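Local structure of heme-binding protein A (Haemophilus parasuis 29755, 3TPA) at residues N41-F46 with T155-D160. The protein probably binds glutathione in the periplasm as the solute-binding component of a peptide-type ABC transporter. The protein carries 1 engineered substitution. Sequence-based numbering, arbitrary orientation.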
loop_
_atom_site.group_PDB
_atom_site.type_symbol
_atom_site.label_atom_id
_atom_site.label_comp_id
_atom_site.label_asym_id
_atom_site.label_seq_id
_atom_site.Cartn_x
_atom_site.Cartn_y
_atom_site.Cartn_z
ATOM N N ASN A 41 -14.831 -6.184 -9.120
ATOM C CA ASN A 41 -14.389 -4.937 -9.754
ATOM C C ASN A 41 -14.654 -3.778 -8.841
ATOM O O ASN A 41 -15.410 -3.913 -7.884
ATOM C CB ASN A 41 -15.136 -4.675 -11.060
ATOM C CG ASN A 41 -14.678 -5.583 -12.176
ATOM O OD1 ASN A 41 -15.436 -6.413 -12.679
ATOM N ND2 ASN A 41 -13.418 -5.443 -12.557
ATOM N N ARG A 42 -14.036 -2.637 -9.150
ATOM C CA ARG A 42 -14.287 -1.383 -8.446
ATOM C C ARG A 42 -14.878 -0.381 -9.424
ATOM O O ARG A 42 -14.887 -0.624 -10.619
ATOM C CB ARG A 42 -12.976 -0.816 -7.881
ATOM C CG ARG A 42 -12.524 -1.404 -6.537
ATOM C CD ARG A 42 -12.287 -2.915 -6.566
ATOM N NE ARG A 42 -11.274 -3.285 -7.547
ATOM C CZ ARG A 42 -11.032 -4.534 -7.916
ATOM N NH1 ARG A 42 -11.727 -5.513 -7.370
ATOM N NH2 ARG A 42 -10.103 -4.804 -8.824
ATOM N N LEU A 43 -15.367 0.751 -8.913
ATOM C CA LEU A 43 -15.948 1.801 -9.751
ATOM C C LEU A 43 -14.951 2.247 -10.820
ATOM O O LEU A 43 -15.274 2.265 -12.013
ATOM C CB LEU A 43 -16.416 2.988 -8.901
ATOM C CG LEU A 43 -17.764 2.796 -8.188
ATOM C CD1 LEU A 43 -18.026 3.917 -7.200
ATOM C CD2 LEU A 43 -18.900 2.709 -9.221
ATOM N N VAL A 44 -13.741 2.586 -10.384
ATOM C CA VAL A 44 -12.608 2.814 -11.289
ATOM C C VAL A 44 -11.455 1.907 -10.859
ATOM O O VAL A 44 -11.378 1.511 -9.694
ATOM C CB VAL A 44 -12.158 4.294 -11.290
ATOM C CG1 VAL A 44 -13.339 5.210 -11.600
ATOM C CG2 VAL A 44 -11.523 4.673 -9.930
ATOM N N GLU A 45 -10.568 1.558 -11.792
ATOM C CA GLU A 45 -9.498 0.600 -11.511
ATOM C C GLU A 45 -8.149 1.224 -11.833
ATOM O O GLU A 45 -8.065 2.064 -12.713
ATOM C CB GLU A 45 -9.658 -0.635 -12.404
ATOM C CG GLU A 45 -11.062 -1.218 -12.452
ATOM C CD GLU A 45 -11.332 -2.145 -11.301
ATOM O OE1 GLU A 45 -12.284 -2.951 -11.390
ATOM O OE2 GLU A 45 -10.582 -2.073 -10.306
ATOM N N PHE A 46 -7.086 0.797 -11.156
ATOM C CA PHE A 46 -5.751 1.310 -11.485
ATOM C C PHE A 46 -5.300 0.768 -12.849
ATOM O O PHE A 46 -5.427 -0.420 -13.116
ATOM C CB PHE A 46 -4.729 0.897 -10.421
ATOM C CG PHE A 46 -4.940 1.552 -9.075
ATOM C CD1 PHE A 46 -4.594 2.871 -8.872
ATOM C CD2 PHE A 46 -5.453 0.829 -8.012
ATOM C CE1 PHE A 46 -4.780 3.465 -7.643
ATOM C CE2 PHE A 46 -5.636 1.413 -6.777
ATOM C CZ PHE A 46 -5.294 2.737 -6.591
ATOM N N THR A 155 -8.448 7.794 -6.284
ATOM C CA THR A 155 -7.634 6.577 -6.179
ATOM C C THR A 155 -8.103 5.662 -5.048
ATOM O O THR A 155 -8.030 4.444 -5.160
ATOM C CB THR A 155 -6.120 6.857 -6.087
ATOM O OG1 THR A 155 -5.864 7.760 -5.024
ATOM C CG2 THR A 155 -5.612 7.489 -7.376
ATOM N N THR A 156 -8.615 6.236 -3.964
ATOM C CA THR A 156 -9.190 5.401 -2.914
ATOM C C THR A 156 -10.320 4.511 -3.454
ATOM O O THR A 156 -10.449 3.351 -3.063
ATOM C CB THR A 156 -9.669 6.251 -1.718
ATOM O OG1 THR A 156 -8.541 6.949 -1.178
ATOM C CG2 THR A 156 -10.299 5.364 -0.626
ATOM N N VAL A 157 -11.116 5.053 -4.369
ATOM C CA VAL A 157 -12.256 4.344 -4.960
ATOM C C VAL A 157 -11.836 3.093 -5.748
ATOM O O VAL A 157 -12.639 2.168 -5.941
ATOM C CB VAL A 157 -13.067 5.285 -5.879
ATOM C CG1 VAL A 157 -14.114 4.524 -6.676
ATOM C CG2 VAL A 157 -13.722 6.371 -5.049
ATOM N N ALA A 158 -10.580 3.076 -6.191
ATOM C CA ALA A 158 -10.015 1.954 -6.946
ATOM C C ALA A 158 -9.391 0.878 -6.046
ATOM O O ALA A 158 -8.924 -0.164 -6.519
ATOM C CB ALA A 158 -8.967 2.473 -7.940
ATOM N N MET A 159 -9.390 1.125 -4.741
ATOM C CA MET A 159 -8.773 0.176 -3.825
ATOM C C MET A 159 -9.669 -1.029 -3.605
ATOM O O MET A 159 -10.899 -0.946 -3.726
ATOM C CB MET A 159 -8.414 0.876 -2.500
ATOM C CG MET A 159 -7.338 1.955 -2.645
ATOM S SD MET A 159 -7.006 2.812 -1.081
ATOM C CE MET A 159 -6.429 1.458 -0.063
ATOM N N ASP A 160 -9.038 -2.152 -3.293
ATOM C CA ASP A 160 -9.716 -3.444 -3.147
ATOM C C ASP A 160 -10.901 -3.472 -2.195
ATOM O O ASP A 160 -11.898 -4.152 -2.478
ATOM C CB ASP A 160 -8.712 -4.514 -2.743
ATOM C CG ASP A 160 -7.621 -4.672 -3.755
ATOM O OD1 ASP A 160 -6.822 -3.734 -3.902
ATOM O OD2 ASP A 160 -7.565 -5.721 -4.408
HETATM O O HOH W 1 -15.133 1.136 -6.155
HETATM O O HOH W 2 -8.312 -1.115 -8.988
#
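The F46 ring takes A158 CB over one face, a CH-pi contact 3.9 Å from A158 CB to the ring centroid, 18° off the normal and displaced toward the rim. In this periplasmic binding protein fold, the type I beta turn T156 to M159, which shares T156 with helix 153-156, sits against outermost strand 44-46 of a five-stranded antiparallel sheet. F46 CZ lies 3.5 Å from T155 O, which meets the ring obliquely, while F46 CE1 touches T155 CB and CG2; the F502 ring meets F46 at about 45°. The guanidinium of R42 has the carbonyls of A158 and M159 obliquely nearby, and R42 CG packs 3.3 Å from M159 O. V157 CG1, anti to its backbone N (chi1 171°), reaches L43 CB at 3.6 Å; V44 CG2 touches both V157 CG1 and A158 CB. No direct hydrogen bond joins the two segments; two waters bridge them instead. One accepts from L43 N and donates to V157 O. The other accepts from F46 N and donates to E45 OE2 and, at 2.7 Å, to A158 O. E45 is fixed within its own segment: N41 ND2 and R42 N bond OE1 from opposite faces of the carboxylate plane, the bond from R42 N to E45 OE1 being 2.9 Å long and nearly straight, and a salt bridge with weak hydrogen bonds ties OE2 to R42. R42 NH1 bonds S36 O and S163 OG beyond the contact. At the turn itself, A158 CA makes a CA-H...O contact with V44 O at 3.1 Å.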